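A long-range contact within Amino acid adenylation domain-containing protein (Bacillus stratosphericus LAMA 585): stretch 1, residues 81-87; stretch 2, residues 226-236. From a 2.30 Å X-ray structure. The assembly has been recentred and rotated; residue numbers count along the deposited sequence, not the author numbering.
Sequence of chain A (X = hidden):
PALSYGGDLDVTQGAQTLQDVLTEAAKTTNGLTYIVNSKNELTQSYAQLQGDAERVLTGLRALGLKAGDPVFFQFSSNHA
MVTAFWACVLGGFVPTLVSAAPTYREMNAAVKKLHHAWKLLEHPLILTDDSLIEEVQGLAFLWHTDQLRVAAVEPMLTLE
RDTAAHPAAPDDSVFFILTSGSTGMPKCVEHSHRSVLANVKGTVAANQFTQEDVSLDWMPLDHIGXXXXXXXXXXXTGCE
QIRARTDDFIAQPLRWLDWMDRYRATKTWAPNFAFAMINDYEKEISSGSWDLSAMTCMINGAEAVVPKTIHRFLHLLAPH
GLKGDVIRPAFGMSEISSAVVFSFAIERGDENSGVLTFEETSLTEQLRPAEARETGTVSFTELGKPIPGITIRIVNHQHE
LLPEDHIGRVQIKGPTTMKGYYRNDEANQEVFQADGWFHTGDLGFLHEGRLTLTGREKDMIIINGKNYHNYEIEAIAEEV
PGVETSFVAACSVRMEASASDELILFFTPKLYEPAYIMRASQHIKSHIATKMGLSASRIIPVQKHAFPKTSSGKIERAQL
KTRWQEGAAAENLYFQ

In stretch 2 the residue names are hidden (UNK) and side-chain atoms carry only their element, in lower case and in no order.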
# COMPACT_ATOMS: atom_id res chain seq x y z
N MET A 81 20.11 19.97 -13.58
CA MET A 81 18.94 19.88 -12.71
C MET A 81 18.80 21.11 -11.83
O MET A 81 17.71 21.68 -11.71
CB MET A 81 19.01 18.62 -11.85
CG MET A 81 17.91 18.53 -10.79
SD MET A 81 17.55 16.84 -10.28
CE MET A 81 19.19 16.22 -9.93
N VAL A 82 19.89 21.52 -11.18
CA VAL A 82 19.89 22.76 -10.40
C VAL A 82 19.42 23.92 -11.26
O VAL A 82 18.59 24.74 -10.84
CB VAL A 82 21.29 23.02 -9.82
CG1 VAL A 82 21.39 24.44 -9.29
CG2 VAL A 82 21.63 22.02 -8.73
N THR A 83 19.94 24.02 -12.48
CA THR A 83 19.56 25.12 -13.36
C THR A 83 18.10 25.00 -13.77
O THR A 83 17.37 26.00 -13.80
CB THR A 83 20.46 25.13 -14.60
OG1 THR A 83 21.82 25.28 -14.20
CG2 THR A 83 20.08 26.27 -15.54
N ALA A 84 17.66 23.79 -14.10
CA ALA A 84 16.26 23.58 -14.48
C ALA A 84 15.32 23.90 -13.32
O ALA A 84 14.23 24.43 -13.53
CB ALA A 84 16.07 22.14 -14.95
N PHE A 85 15.73 23.57 -12.10
CA PHE A 85 14.89 23.85 -10.94
C PHE A 85 14.66 25.34 -10.79
O PHE A 85 13.53 25.78 -10.53
CB PHE A 85 15.55 23.29 -9.68
CG PHE A 85 14.85 23.66 -8.41
CD1 PHE A 85 13.79 22.89 -7.94
CD2 PHE A 85 15.24 24.77 -7.68
CE1 PHE A 85 13.15 23.23 -6.76
CE2 PHE A 85 14.60 25.11 -6.51
CZ PHE A 85 13.54 24.34 -6.05
N TRP A 86 15.70 26.15 -10.95
CA TRP A 86 15.56 27.58 -10.74
C TRP A 86 14.89 28.26 -11.91
O TRP A 86 14.15 29.24 -11.71
CB TRP A 86 16.93 28.18 -10.45
CG TRP A 86 17.39 27.84 -9.07
CD1 TRP A 86 18.35 26.93 -8.73
CD2 TRP A 86 16.89 28.39 -7.84
NE1 TRP A 86 18.49 26.89 -7.36
CE2 TRP A 86 17.61 27.77 -6.80
CE3 TRP A 86 15.92 29.34 -7.53
CZ2 TRP A 86 17.38 28.08 -5.46
CZ3 TRP A 86 15.70 29.65 -6.21
CH2 TRP A 86 16.42 29.02 -5.18
N ALA A 87 15.08 27.76 -13.13
CA ALA A 87 14.27 28.23 -14.24
C ALA A 87 12.79 28.08 -13.92
O ALA A 87 11.99 29.00 -14.15
CB ALA A 87 14.63 27.47 -15.52
N UNK A 226 18.49 16.43 -0.06
CA UNK A 226 19.37 17.00 -1.06
C UNK A 226 18.87 18.35 -1.55
O UNK A 226 19.65 19.29 -1.71
N UNK A 227 17.57 18.47 -1.78
CA UNK A 227 17.04 19.69 -2.37
C UNK A 227 16.84 20.76 -1.30
O UNK A 227 17.22 21.92 -1.50
c UNK A 227 15.75 19.40 -3.16
c UNK A 227 15.19 20.69 -3.77
c UNK A 227 16.14 21.41 -4.72
c UNK A 227 14.69 18.71 -2.29
N UNK A 228 16.27 20.39 -0.15
CA UNK A 228 15.94 21.38 0.87
C UNK A 228 17.05 21.47 1.91
O UNK A 228 17.66 22.53 2.07
c UNK A 228 13.48 20.94 0.53
c UNK A 228 14.60 21.05 1.55
c UNK A 228 14.26 22.10 2.61
N UNK A 229 17.31 20.37 2.62
CA UNK A 229 18.20 20.45 3.77
C UNK A 229 19.57 21.00 3.39
O UNK A 229 20.25 21.59 4.24
c UNK A 229 20.17 16.53 5.31
c UNK A 229 19.18 19.10 5.69
c UNK A 229 18.35 19.08 4.42
s UNK A 229 19.28 17.50 6.53
N UNK A 230 19.99 20.83 2.14
CA UNK A 230 21.30 21.31 1.71
C UNK A 230 21.18 22.34 0.60
O UNK A 230 21.48 23.51 0.84
c UNK A 230 23.32 18.69 4.61
c UNK A 230 22.18 20.12 1.30
c UNK A 230 25.25 19.38 3.38
c UNK A 230 22.51 19.10 3.56
c UNK A 230 24.69 18.83 4.51
c UNK A 230 23.06 19.65 2.41
c UNK A 230 24.43 19.79 2.34
N UNK A 231 20.73 21.97 -0.60
CA UNK A 231 20.77 22.90 -1.71
C UNK A 231 20.07 24.22 -1.36
O UNK A 231 20.67 25.30 -1.47
c UNK A 231 19.04 23.61 -4.89
n UNK A 231 19.54 24.48 -5.83
c UNK A 231 20.09 23.21 -4.13
c UNK A 231 20.15 22.28 -2.96
c UNK A 231 20.84 24.61 -5.65
n UNK A 231 21.20 23.86 -4.63
N UNK A 232 18.81 24.15 -0.92
CA UNK A 232 18.08 25.39 -0.64
C UNK A 232 18.61 26.08 0.61
O UNK A 232 18.68 27.31 0.66
c UNK A 232 16.59 25.11 -0.51
c UNK A 232 14.39 24.52 -1.57
c UNK A 232 15.87 24.79 -1.83
c UNK A 232 16.04 25.91 -2.85
N UNK A 233 18.99 25.31 1.63
CA UNK A 233 19.65 25.90 2.79
C UNK A 233 20.90 26.64 2.35
O UNK A 233 21.21 27.72 2.87
c UNK A 233 18.72 24.44 4.62
c UNK A 233 21.06 25.30 4.78
c UNK A 233 19.97 24.82 3.84
N UNK A 234 21.64 26.08 1.39
CA UNK A 234 22.89 26.69 0.96
C UNK A 234 22.63 27.98 0.19
O UNK A 234 23.29 29.00 0.44
o UNK A 234 24.50 24.62 2.07
c UNK A 234 23.68 25.70 0.09
n UNK A 234 24.26 23.36 0.23
c UNK A 234 24.18 24.51 0.88
N UNK A 235 21.67 27.97 -0.74
CA UNK A 235 21.35 29.19 -1.48
C UNK A 235 20.80 30.25 -0.53
O UNK A 235 21.11 31.44 -0.67
c UNK A 235 20.36 28.88 -2.62
c UNK A 235 20.14 30.11 -3.49
c UNK A 235 20.85 27.72 -3.46
N UNK A 236 19.98 29.83 0.45
CA UNK A 236 19.41 30.79 1.39
C UNK A 236 20.49 31.47 2.22
O UNK A 236 20.43 32.69 2.45
c UNK A 236 16.64 31.74 3.01
o UNK A 236 16.02 33.55 6.12
c UNK A 236 16.05 32.58 3.94
c UNK A 236 18.31 31.14 4.60
c UNK A 236 18.41 30.08 2.31
c UNK A 236 17.73 31.99 5.54
c UNK A 236 16.60 32.70 5.20
c UNK A 236 17.77 31.00 3.33

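Position 226 has no side-chain atoms and touches nothing on stretch 1; it is Gly-226. Position 227 carries four carbons, forked at the first, with one arm two carbons long. The tip of that arm lies 4.1 Å from the Phe-85 ring centroid, 12° off the ring normal, a CH-pi contact over the face. This is Ile-227, and the tip is CD1.

Position 228 has one carbon bearing two more and stays out of reach of stretch 1: Val-228. At position 229 an unbranched chain of two carbons, a sulfur and a final carbon, again without a partner on stretch 1, identifies Met-229. Position 230 shows one carbon followed by a ring of six carbons, likewise remote from the contact, hence Phe-230.

Position 231 has one carbon leading to a five-membered ring of three carbons and two nitrogens. One ring nitrogen lies 3.0 Å from NE1 of Trp-86, and Val-82 packs over one face of the ring. The residue is His-231. Its NE2 accepts the hydrogen bond from Trp-86 NE1, with an N-H...acceptor angle of 149°, while ND1 is hydrogen-bonded elsewhere in the structure. CG1 of Val-82 comes within 3.7 Å of His-231 CE1.

Position 232 holds four carbons forked at the second, and one end carbon lies 4.0 Å from Phe-85 CE2 and 3.6 Å from Trp-86 CZ2. This is Leu-232, and that carbon is CD2. Position 233, one carbon carrying two, is out of reach: Val-233. Position 234 has two carbons, the second bearing one oxygen and one nitrogen, and also makes no contact with stretch 1: Asn-234. Position 235 repeats the three-carbon fork, one arm 4.0 Å from Trp-86 CZ2: Val-235, through CG1. Position 236 has one carbon and a six-carbon ring bearing an oxygen, and its end leads away from stretch 1. This is Tyr-236.

The two helices cross at 74°, with their axes 13.0 Å apart at closest approach, so side chains must span the gap. Val-82, Phe-85 and Trp-86 meet Ile-227, His-231, Leu-232 and Val-235, burying 279 Å² in all. Most of this contact is apolar, with Leu-232 bridging the two aromatic side chains of stretch 1. The hydrogen bond gives it a directional element: the indole N-H meets NE2 near the plane of the imidazole, and the two rings sit rim to rim, their planes inclined at 66°. This leaves a face of His-231 to Val-82.

Stretch 2, residues 226-236: GIVMFHLVNVY
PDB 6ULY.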